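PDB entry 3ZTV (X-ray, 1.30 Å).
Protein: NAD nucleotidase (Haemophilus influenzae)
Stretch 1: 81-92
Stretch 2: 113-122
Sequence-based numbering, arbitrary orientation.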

ATOM      1  N   PHE A  81     -12.351 -26.267 -23.579  1.00  8.30           N
ATOM      2  CA  PHE A  81     -10.960 -26.400 -24.001  1.00  8.78           C
ATOM      3  C   PHE A  81      -9.927 -26.004 -22.946  1.00  7.93           C
ATOM      4  O   PHE A  81      -8.733 -26.175 -23.173  1.00  9.90           O
ATOM      5  N   GLY A  82     -10.378 -25.464 -21.814  1.00  9.89           N
ATOM      6  CA  GLY A  82      -9.478 -25.091 -20.732  1.00 10.11           C
ATOM      7  C   GLY A  82      -8.428 -24.067 -21.122  1.00 10.96           C
ATOM      8  O   GLY A  82      -7.344 -24.042 -20.536  1.00 13.10           O
ATOM      9  N   GLY A  83      -8.729 -23.225 -22.109  1.00  9.05           N
ATOM     10  CA  GLY A  83      -7.808 -22.176 -22.515  1.00 10.58           C
ATOM     11  C   GLY A  83      -6.996 -22.465 -23.765  1.00  8.80           C
ATOM     12  O   GLY A  83      -6.371 -21.555 -24.317  1.00  9.54           O
ATOM     13  N   SER A  84      -7.008 -23.716 -24.225  1.00  9.26           N
ATOM     14  CA  SER A  84      -6.186 -24.093 -25.376  1.00  8.64           C
ATOM     15  C   SER A  84      -6.631 -23.419 -26.677  1.00  8.97           C
ATOM     16  O   SER A  84      -5.803 -23.128 -27.536  1.00  9.81           O
ATOM     17  N   ALA A  85      -7.932 -23.189 -26.838  1.00  7.36           N
ATOM     18  CA  ALA A  85      -8.430 -22.507 -28.029  1.00  7.88           C
ATOM     19  C   ALA A  85      -7.991 -21.043 -28.032  1.00  7.21           C
ATOM     20  O   ALA A  85      -7.562 -20.512 -29.061  1.00  7.18           O
ATOM     21  N   ASP A  86      -8.071 -20.408 -26.866  1.00  7.33           N
ATOM     22  CA  ASP A  86      -7.629 -19.026 -26.721  1.00  6.37           C
ATOM     23  C   ASP A  86      -6.134 -18.918 -26.965  1.00  6.84           C
ATOM     24  O   ASP A  86      -5.681 -18.022 -27.676  1.00  6.53           O
ATOM     25  N   ALA A  87      -5.354 -19.833 -26.393  1.00  7.26           N
ATOM     26  CA  ALA A  87      -3.914 -19.826 -26.626  1.00  8.34           C
ATOM     27  C   ALA A  87      -3.589 -19.965 -28.110  1.00  8.14           C
ATOM     28  O   ALA A  87      -2.691 -19.287 -28.620  1.00  8.71           O
ATOM     29  N   ALA A  88      -4.325 -20.832 -28.802  1.00  7.99           N
ATOM     30  CA  ALA A  88      -4.071 -21.085 -30.212  1.00  7.95           C
ATOM     31  C   ALA A  88      -4.277 -19.833 -31.070  1.00  7.19           C
ATOM     32  O   ALA A  88      -3.445 -19.498 -31.925  1.00  7.29           O
ATOM     33  N   VAL A  89      -5.391 -19.147 -30.860  1.00  6.31           N
ATOM     34  CA  VAL A  89      -5.664 -17.958 -31.672  1.00  7.28           C
ATOM     35  C   VAL A  89      -4.763 -16.779 -31.284  1.00  6.92           C
ATOM     36  O   VAL A  89      -4.357 -15.987 -32.145  1.00  7.22           O
ATOM     37  N   MET A  90      -4.419 -16.680 -30.004  1.00  6.60           N
ATOM     38  CA  MET A  90      -3.463 -15.663 -29.557  1.00  6.43           C
ATOM     39  C   MET A  90      -2.088 -15.895 -30.171  1.00  6.87           C
ATOM     40  O   MET A  90      -1.451 -14.959 -30.664  1.00  8.16           O
ATOM     41  N   ASN A  91      -1.633 -17.149 -30.165  1.00  7.13           N
ATOM     42  CA  ASN A  91      -0.361 -17.488 -30.787  1.00  7.79           C
ATOM     43  C   ASN A  91      -0.361 -17.084 -32.259  1.00  8.14           C
ATOM     44  O   ASN A  91       0.632 -16.556 -32.766  1.00  9.65           O
ATOM     45  N   ALA A  92      -1.483 -17.322 -32.936  1.00  8.50           N
ATOM     46  CA  ALA A  92      -1.608 -17.012 -34.361  1.00  8.42           C
ATOM     47  C   ALA A  92      -1.568 -15.512 -34.648  1.00  9.54           C
ATOM     48  O   ALA A  92      -1.286 -15.098 -35.777  1.00 12.05           O
ATOM     49  N   LEU A 113      -2.420 -22.187 -15.337  1.00  9.93           N
ATOM     50  CA  LEU A 113      -1.344 -22.987 -15.892  1.00 10.51           C
ATOM     51  C   LEU A 113      -1.749 -23.612 -17.233  1.00 11.10           C
ATOM     52  O   LEU A 113      -0.940 -23.689 -18.155  1.00 11.77           O
ATOM     53  N   LYS A 114      -3.006 -24.045 -17.341  1.00 10.02           N
ATOM     54  CA  LYS A 114      -3.486 -24.681 -18.570  1.00 11.60           C
ATOM     55  C   LYS A 114      -3.538 -23.710 -19.750  1.00 11.60           C
ATOM     56  O   LYS A 114      -3.392 -24.109 -20.905  1.00 13.15           O
ATOM     57  N   LEU A 115      -3.768 -22.432 -19.467  1.00  9.52           N
ATOM     58  CA  LEU A 115      -3.657 -21.408 -20.509  1.00 10.00           C
ATOM     59  C   LEU A 115      -2.197 -21.141 -20.871  1.00  8.07           C
ATOM     60  O   LEU A 115      -1.827 -21.075 -22.043  1.00  8.93           O
ATOM     61  N   LEU A 116      -1.359 -20.987 -19.850  1.00  7.74           N
ATOM     62  CA  LEU A 116       0.018 -20.553 -20.071  1.00  8.41           C
ATOM     63  C   LEU A 116       0.892 -21.603 -20.773  1.00  9.20           C
ATOM     64  O   LEU A 116       1.819 -21.247 -21.501  1.00 10.26           O
ATOM     65  N   GLU A 117       0.601 -22.884 -20.548  1.00 10.76           N
ATOM     66  CA  GLU A 117       1.426 -23.950 -21.123  1.00 12.18           C
ATOM     67  C   GLU A 117       1.478 -23.872 -22.654  1.00 10.07           C
ATOM     68  O   GLU A 117       2.565 -23.809 -23.222  1.00 11.68           O
ATOM     69  N   PRO A 118       0.310 -23.851 -23.330  1.00  9.01           N
ATOM     70  CA  PRO A 118       0.312 -23.722 -24.794  1.00 10.04           C
ATOM     71  C   PRO A 118       0.589 -22.295 -25.301  1.00 10.19           C
ATOM     72  O   PRO A 118       0.934 -22.130 -26.474  1.00 10.42           O
ATOM     73  N   LEU A 119       0.437 -21.283 -24.444  1.00  8.04           N
ATOM     74  CA  LEU A 119       0.591 -19.885 -24.866  1.00  8.91           C
ATOM     75  C   LEU A 119       2.061 -19.537 -25.080  1.00  9.06           C
ATOM     76  O   LEU A 119       2.888 -19.744 -24.184  1.00 10.42           O
ATOM     77  N   LYS A 120       2.398 -19.024 -26.260  1.00  9.09           N
ATOM     78  CA  LYS A 120       3.785 -18.684 -26.564  1.00 10.87           C
ATOM     79  C   LYS A 120       4.050 -17.173 -26.567  1.00  9.43           C
ATOM     80  O   LYS A 120       5.175 -16.728 -26.821  1.00 14.11           O
ATOM     81  N   ILE A 121       3.017 -16.393 -26.275  1.00  7.84           N
ATOM     82  CA  ILE A 121       3.146 -14.946 -26.140  1.00  8.07           C
ATOM     83  C   ILE A 121       3.792 -14.617 -24.782  1.00  7.89           C
ATOM     84  O   ILE A 121       3.322 -15.096 -23.753  1.00  8.25           O
ATOM     85  N   PRO A 122       4.855 -13.790 -24.767  1.00  7.82           N
ATOM     86  CA  PRO A 122       5.444 -13.409 -23.474  1.00  8.63           C
ATOM     87  C   PRO A 122       4.432 -12.761 -22.536  1.00  7.51           C
ATOM     88  O   PRO A 122       3.645 -11.907 -22.964  1.00  7.41           O
TER

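Asn-91 supplies both hydrogen bonds that cross between the stretches. Its CA-to-CB bond points sideways, but with chi1 at -74° (m) and chi2 at -15° the amide end comes nearer and meets the backbone of the second stretch in two places. Lys-120 N donates to Asn-91 OD1 at 2.8 Å, with an N-H...O angle of 169°; Asn-91 ND2 donates to Pro-118 O at 3.0 Å and 163°. Both angles are close to linear, and the pairing uses the donor and the acceptor of one amide. Lys-120 directs its own side chain elsewhere: its end leads away, and NZ donates to Glu-117 O at 3.2 Å.

Next to this polar site, packing is apolar. Ala-87 points toward the second stretch, and its CB lies 3.7 Å from Pro-118 CG, 4.2 Å from Leu-119 CB and 4.2 Å from Leu-115 CD1. Met-90 (m, t, p) also points toward it, placing CB 3.9 Å from Leu-119 CD1. Leu-115 and Leu-119 share the t, p rotamer, which brings their ends nearer. Ile-121 (m, m) sets CD1 3.8 Å from Met-90 O.

At the other end, Gly-83 and Leu-115 approach to 4.7 Å between CA atoms; an ideal CB on Gly-83 would sit a tight 3.3 Å from Leu-115 CA.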

ATOM      1  CB  PHE A  81     -10.710 -25.626 -25.300  1.00  8.94           C
ATOM      2  CG  PHE A  81     -11.584 -26.078 -26.433  1.00  8.54           C
ATOM      3  CD1 PHE A  81     -11.269 -27.225 -27.150  1.00 10.56           C
ATOM      4  CD2 PHE A  81     -12.742 -25.394 -26.751  1.00  8.03           C
ATOM      5  CE1 PHE A  81     -12.089 -27.675 -28.185  1.00 11.87           C
ATOM      6  CE2 PHE A  81     -13.565 -25.832 -27.782  1.00 10.27           C
ATOM      7  CZ  PHE A  81     -13.234 -26.974 -28.501  1.00 11.36           C
ATOM      8  CB  SER A  84      -6.124 -25.610 -25.549  1.00 12.52           C
ATOM      9  OG  SER A  84      -7.374 -26.126 -25.933  1.00 14.45           O
ATOM     10  CB  ALA A  85      -9.940 -22.612 -28.112  1.00  9.07           C
ATOM     11  CB  ASP A  86      -8.008 -18.483 -25.346  1.00  7.04           C
ATOM     12  CG  ASP A  86      -9.498 -18.301 -25.199  1.00  7.21           C
ATOM     13  OD1 ASP A  86     -10.050 -17.445 -25.921  1.00  8.21           O
ATOM     14  OD2 ASP A  86     -10.121 -19.014 -24.384  1.00  7.62           O
ATOM     15  CB  ALA A  87      -3.214 -20.919 -25.802  1.00  8.19           C
ATOM     16  CB  ALA A  88      -4.949 -22.237 -30.710  1.00  9.82           C
ATOM     17  CB  VAL A  89      -7.164 -17.573 -31.715  1.00  6.81           C
ATOM     18  CG1 VAL A  89      -8.005 -18.730 -32.306  1.00  8.82           C
ATOM     19  CG2 VAL A  89      -7.679 -17.176 -30.339  1.00  7.99           C
ATOM     20  CB  MET A  90      -3.369 -15.656 -28.029  1.00  6.77           C
ATOM     21  CG  MET A  90      -4.622 -15.123 -27.353  1.00  6.87           C
ATOM     22  SD  MET A  90      -4.690 -15.439 -25.574  1.00  9.18           S
ATOM     23  CE  MET A  90      -3.566 -14.189 -24.931  1.00  9.23           C
ATOM     24  CB  ASN A  91      -0.081 -18.983 -30.651  1.00  7.22           C
ATOM     25  CG  ASN A  91       0.327 -19.376 -29.242  1.00  8.93           C
ATOM     26  OD1 ASN A  91       0.667 -18.525 -28.415  1.00  8.93           O
ATOM     27  ND2 ASN A  91       0.316 -20.673 -28.966  1.00 10.28           N
ATOM     28  CB  ALA A  92      -2.878 -17.635 -34.936  1.00 10.23           C
ATOM     29  CB  LEU A 113      -0.908 -24.062 -14.892  1.00 11.39           C
ATOM     30  CG  LEU A 113       0.343 -24.848 -15.283  1.00 14.54           C
ATOM     31  CD1 LEU A 113       1.551 -23.929 -15.390  1.00 17.62           C
ATOM     32  CD2 LEU A 113       0.597 -25.966 -14.281  1.00 15.59           C
ATOM     33  CB  LYS A 114      -4.857 -25.326 -18.351  1.00 15.67           C
ATOM     34  CG  LYS A 114      -4.812 -26.563 -17.475  1.00 16.44           C
ATOM     35  CD  LYS A 114      -6.193 -27.172 -17.302  1.00 21.32           C
ATOM     36  CE  LYS A 114      -6.780 -27.578 -18.641  1.00 23.80           C
ATOM     37  NZ  LYS A 114      -8.157 -28.133 -18.506  1.00 29.48           N
ATOM     38  CB  LEU A 115      -4.324 -20.096 -20.075  1.00 10.03           C
ATOM     39  CG  LEU A 115      -4.068 -18.884 -20.981  1.00 10.07           C
ATOM     40  CD1 LEU A 115      -4.754 -19.062 -22.331  1.00 10.78           C
ATOM     41  CD2 LEU A 115      -4.540 -17.581 -20.341  1.00  9.47           C
ATOM     42  CB  LEU A 116       0.661 -20.102 -18.749  1.00 10.30           C
ATOM     43  CG  LEU A 116       0.005 -18.888 -18.073  1.00  7.69           C
ATOM     44  CD1 LEU A 116       0.804 -18.439 -16.855  1.00 11.52           C
ATOM     45  CD2 LEU A 116      -0.150 -17.724 -19.044  1.00 10.37           C
ATOM     46  CB  GLU A 117       0.986 -25.338 -20.639  1.00 16.40           C
ATOM     47  CG  GLU A 117       1.840 -26.493 -21.159  1.00 22.88           C
ATOM     48  CD  GLU A 117       3.231 -26.547 -20.537  1.00 32.46           C
ATOM     49  OE1 GLU A 117       3.644 -25.563 -19.882  1.00 34.07           O
ATOM     50  OE2 GLU A 117       3.912 -27.582 -20.700  1.00 36.62           O
ATOM     51  CB  PRO A 118      -1.105 -24.167 -25.189  1.00 11.07           C
ATOM     52  CG  PRO A 118      -1.943 -23.906 -23.987  1.00  9.84           C
ATOM     53  CD  PRO A 118      -1.035 -24.137 -22.799  1.00 10.32           C
ATOM     54  CB  LEU A 119      -0.050 -18.947 -23.835  1.00  8.55           C
ATOM     55  CG  LEU A 119      -0.046 -17.457 -24.167  1.00  8.49           C
ATOM     56  CD1 LEU A 119      -0.974 -17.187 -25.332  1.00  8.02           C
ATOM     57  CD2 LEU A 119      -0.452 -16.637 -22.954  1.00  9.76           C
ATOM     58  CB  LYS A 120       4.213 -19.325 -27.888  1.00 13.64           C
ATOM     59  CG  LYS A 120       4.107 -20.851 -27.874  1.00 14.95           C
ATOM     60  CD  LYS A 120       4.792 -21.430 -26.636  1.00 18.01           C
ATOM     61  CE  LYS A 120       4.513 -22.914 -26.466  1.00 20.87           C
ATOM     62  NZ  LYS A 120       5.030 -23.431 -25.165  1.00 25.09           N
ATOM     63  CB  ILE A 121       1.746 -14.284 -26.200  1.00  8.45           C
ATOM     64  CG1 ILE A 121       0.981 -14.700 -27.473  1.00  7.96           C
ATOM     65  CG2 ILE A 121       1.847 -12.776 -26.061  1.00  7.99           C
ATOM     66  CD1 ILE A 121       1.782 -14.588 -28.773  1.00 10.71           C
ATOM     67  CB  PRO A 122       6.513 -12.395 -23.869  1.00  8.64           C
ATOM     68  CG  PRO A 122       6.944 -12.837 -25.238  1.00 10.70           C
ATOM     69  CD  PRO A 122       5.665 -13.313 -25.905  1.00  9.17           C
TER